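Local coordinates for BZZ1 protein (Saccharomyces cerevisiae, PDB 2A28) that takes part in endocytosis and trafficking to the vacuole and works with type I myosins to restore actin polarity after salt stress; this chain is its second SH3 domain, at residues Y7-Q12 against L47-Y52. Residues are numbered along the deposited sequence; the frame is centred on the assembly and turned at random.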
ATOM      1  N   TYR A   7      -2.563   0.418   9.658  1.00  6.84           N
ATOM      2  CA  TYR A   7      -2.433  -0.974  10.112  1.00  6.61           C
ATOM      3  C   TYR A   7      -1.288  -1.603   9.329  1.00  7.05           C
ATOM      4  O   TYR A   7      -0.946  -1.235   8.204  1.00  9.50           O
ATOM      5  CB  TYR A   7      -3.742  -1.736   9.865  1.00  8.52           C
ATOM      6  CG  TYR A   7      -4.907  -1.193  10.686  1.00  9.61           C
ATOM      7  CD1 TYR A   7      -4.978  -1.277  12.078  1.00 11.27           C
ATOM      8  CD2 TYR A   7      -5.915  -0.567   9.984  1.00 13.29           C
ATOM      9  CE1 TYR A   7      -6.059  -0.750  12.761  1.00 12.57           C
ATOM     10  CE2 TYR A   7      -6.987  -0.049  10.692  1.00 14.42           C
ATOM     11  CZ  TYR A   7      -7.075  -0.130  12.060  1.00 13.93           C
ATOM     12  OH  TYR A   7      -8.159   0.383  12.734  1.00 21.19           O
ATOM     13  N   ALA A   8      -0.646  -2.598   9.938  1.00  7.13           N
ATOM     14  CA  ALA A   8       0.437  -3.343   9.333  1.00  7.36           C
ATOM     15  C   ALA A   8      -0.125  -4.385   8.379  1.00  7.37           C
ATOM     16  O   ALA A   8      -1.112  -5.033   8.643  1.00  7.67           O
ATOM     17  CB  ALA A   8       1.248  -4.106  10.370  1.00  7.96           C
ATOM     18  N   TYR A   9       0.593  -4.595   7.267  1.00  7.31           N
ATOM     19  CA  TYR A   9       0.332  -5.701   6.369  1.00  7.78           C
ATOM     20  C   TYR A   9       1.652  -6.358   6.025  1.00  7.79           C
ATOM     21  O   TYR A   9       2.605  -5.637   5.691  1.00  8.17           O
ATOM     22  CB  TYR A   9      -0.414  -5.235   5.092  1.00  7.27           C
ATOM     23  CG  TYR A   9      -0.642  -6.390   4.174  1.00  7.38           C
ATOM     24  CD1 TYR A   9      -1.570  -7.395   4.516  1.00  8.70           C
ATOM     25  CD2 TYR A   9       0.035  -6.527   2.967  1.00  7.11           C
ATOM     26  CE1 TYR A   9      -1.791  -8.462   3.703  1.00  9.83           C
ATOM     27  CE2 TYR A   9      -0.209  -7.625   2.125  1.00  7.72           C
ATOM     28  CZ  TYR A   9      -1.125  -8.558   2.512  1.00  8.56           C
ATOM     29  OH  TYR A   9      -1.364  -9.671   1.739  1.00  9.32           O
ATOM     30  N   GLU A  10       1.728  -7.660   6.084  1.00  7.83           N
ATOM     31  CA  GLU A  10       2.879  -8.464   5.662  1.00  8.50           C
ATOM     32  C   GLU A  10       2.612  -9.012   4.253  1.00  7.47           C
ATOM     33  O   GLU A  10       1.651  -9.750   3.998  1.00  8.86           O
ATOM     34  CB  GLU A  10       3.141  -9.596   6.610  1.00  9.19           C
ATOM     35  CG  GLU A  10       4.291 -10.544   6.467  1.00 20.78           C
ATOM     36  CD  GLU A  10       4.225 -11.777   7.375  1.00 31.91           C
ATOM     37  OE1 GLU A  10       3.569 -11.703   8.448  1.00 49.73           O
ATOM     38  OE2 GLU A  10       4.800 -12.856   7.056  1.00 34.58           O
ATOM     39  N   ALA A  11       3.475  -8.634   3.317  1.00  8.05           N
ATOM     40  CA  ALA A  11       3.294  -9.093   1.919  1.00  7.66           C
ATOM     41  C   ALA A  11       3.233 -10.615   1.895  1.00  9.13           C
ATOM     42  O   ALA A  11       3.946 -11.346   2.590  1.00  9.46           O
ATOM     43  CB  ALA A  11       4.490  -8.624   1.106  1.00  9.21           C
ATOM     44  N   GLN A  12       2.422 -11.098   0.981  1.00  9.04           N
ATOM     45  CA  GLN A  12       2.245 -12.502   0.703  1.00  9.80           C
ATOM     46  C   GLN A  12       2.488 -12.835  -0.764  1.00 14.49           C
ATOM     47  O   GLN A  12       1.759 -13.695  -1.240  1.00 23.11           O
ATOM     48  CB  GLN A  12       0.835 -12.948   1.097  1.00 10.80           C
ATOM     49  CG  GLN A  12       0.480 -12.699   2.550  1.00 11.02           C
ATOM     50  CD  GLN A  12      -0.814 -13.360   3.002  1.00 13.40           C
ATOM     51  OE1 GLN A  12      -0.873 -14.542   3.329  1.00 21.53           O
ATOM     52  NE2 GLN A  12      -1.844 -12.566   3.116  1.00 14.78           N
ATOM     53  N   LEU A  47       1.674  -3.803  -4.398  1.00  5.66           N
ATOM     54  CA  LEU A  47       0.309  -3.800  -3.973  1.00  5.74           C
ATOM     55  C   LEU A  47       0.189  -3.915  -2.440  1.00  5.63           C
ATOM     56  O   LEU A  47       0.848  -4.692  -1.796  1.00  6.57           O
ATOM     57  CB  LEU A  47      -0.473  -5.000  -4.545  1.00  6.90           C
ATOM     58  CG  LEU A  47      -0.539  -5.084  -6.065  1.00  7.21           C
ATOM     59  CD1 LEU A  47      -1.128  -6.404  -6.510  1.00 10.25           C
ATOM     60  CD2 LEU A  47      -1.377  -3.938  -6.617  1.00 10.51           C
ATOM     61  N   PHE A  48      -0.771  -3.155  -1.909  1.00  5.56           N
ATOM     62  CA  PHE A  48      -1.066  -3.232  -0.472  1.00  6.94           C
ATOM     63  C   PHE A  48      -2.562  -3.010  -0.283  1.00  5.71           C
ATOM     64  O   PHE A  48      -3.238  -2.425  -1.146  1.00  5.62           O
ATOM     65  CB  PHE A  48      -0.289  -2.168   0.348  1.00  7.44           C
ATOM     66  CG  PHE A  48      -0.524  -0.775  -0.134  1.00  7.83           C
ATOM     67  CD1 PHE A  48      -1.479   0.038   0.469  1.00  7.06           C
ATOM     68  CD2 PHE A  48       0.171  -0.231  -1.181  1.00  9.34           C
ATOM     69  CE1 PHE A  48      -1.753   1.291   0.023  1.00  7.06           C
ATOM     70  CE2 PHE A  48      -0.064   1.016  -1.645  1.00  8.87           C
ATOM     71  CZ  PHE A  48      -1.007   1.821  -1.023  1.00  7.90           C
ATOM     72  N   PRO A  49      -3.116  -3.440   0.855  1.00  6.29           N
ATOM     73  CA  PRO A  49      -4.561  -3.282   1.034  1.00  6.38           C
ATOM     74  C   PRO A  49      -4.963  -1.849   1.330  1.00  6.13           C
ATOM     75  O   PRO A  49      -4.536  -1.236   2.308  1.00  6.11           O
ATOM     76  CB  PRO A  49      -4.907  -4.216   2.195  1.00  8.59           C
ATOM     77  CG  PRO A  49      -3.705  -5.083   2.402  1.00 13.78           C
ATOM     78  CD  PRO A  49      -2.534  -4.279   1.901  1.00  8.13           C
ATOM     79  N   THR A  50      -5.856  -1.306   0.514  1.00  5.89           N
ATOM     80  CA  THR A  50      -6.307   0.060   0.640  1.00  6.56           C
ATOM     81  C   THR A  50      -6.865   0.375   2.011  1.00  6.83           C
ATOM     82  O   THR A  50      -6.648   1.440   2.581  1.00  6.15           O
ATOM     83  CB  THR A  50      -7.407   0.315  -0.420  1.00  6.92           C
ATOM     84  OG1 THR A  50      -6.877  -0.157  -1.653  1.00  7.00           O
ATOM     85  CG2 THR A  50      -7.833   1.749  -0.535  1.00  9.81           C
ATOM     86  N   SER A  51      -7.651  -0.547   2.549  1.00  6.40           N
ATOM     87  CA  SER A  51      -8.373  -0.404   3.783  1.00  7.61           C
ATOM     88  C   SER A  51      -7.472  -0.428   5.019  1.00  7.22           C
ATOM     89  O   SER A  51      -7.917  -0.141   6.114  1.00  9.02           O
ATOM     90  CB  SER A  51      -9.428  -1.515   3.899  1.00  7.43           C
ATOM     91  OG  SER A  51      -8.802  -2.825   4.045  1.00  9.30           O
ATOM     92  N   TYR A  52      -6.190  -0.720   4.822  1.00  6.12           N
ATOM     93  CA  TYR A  52      -5.191  -0.559   5.884  1.00  6.52           C
ATOM     94  C   TYR A  52      -4.609   0.842   5.937  1.00  6.76           C
ATOM     95  O   TYR A  52      -3.709   1.056   6.775  1.00  6.36           O
ATOM     96  CB  TYR A  52      -4.098  -1.607   5.720  1.00  6.60           C
ATOM     97  CG  TYR A  52      -4.430  -3.038   6.019  1.00  5.88           C
ATOM     98  CD1 TYR A  52      -5.634  -3.620   5.607  1.00  9.42           C
ATOM     99  CD2 TYR A  52      -3.530  -3.857   6.648  1.00  7.19           C
ATOM    100  CE1 TYR A  52      -5.910  -4.970   5.887  1.00 10.43           C
ATOM    101  CE2 TYR A  52      -3.773  -5.164   6.921  1.00  7.51           C
ATOM    102  CZ  TYR A  52      -4.991  -5.725   6.535  1.00  9.50           C
ATOM    103  OH  TYR A  52      -5.257  -7.055   6.773  1.00 10.86           O
TER
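Tyr9, Pro49 and Tyr52 illustrate how an SH3 domain assembles an aromatic surface from distant parts of its chain. The edge of the Tyr9 ring is directed at the face of Tyr52 in an offset edge-to-face pair, planes at 89° and centroids 5.7 Å apart. Pro49 packs against one face of each ring. Its CG makes a CH-pi contact 3.8 Å from the Tyr9 ring centroid and also lies over the centre of one face of Tyr52. Tyr9 CG, anti to the backbone N (chi1 179°), lies 3.6 Å from Pro49 CD. Ala8 O lies at the Tyr52 ring edge, 3.2 Å from Tyr52 CE2. Replacing Tyr9 by an alanine would probably leave Pro49 CD without its ring, Pro49 CG with Tyr52 alone of the two rings, and Gln12 NE2 and Glu16 OE1 without the hydroxyl they hold in place. Among polar contacts, Tyr7 N donates to Tyr52 O at 3.2 Å, somewhat bent at 143°. The tyrosine-proline-tyrosine arrangement is consistent with the proline-peptide-binding surface of SH3 domains, where the loop after strand 2-4 meets the end of strand 44-49 and the 3-10 turn 50-52, with Trp36 of strand 36-41 touching Pro49.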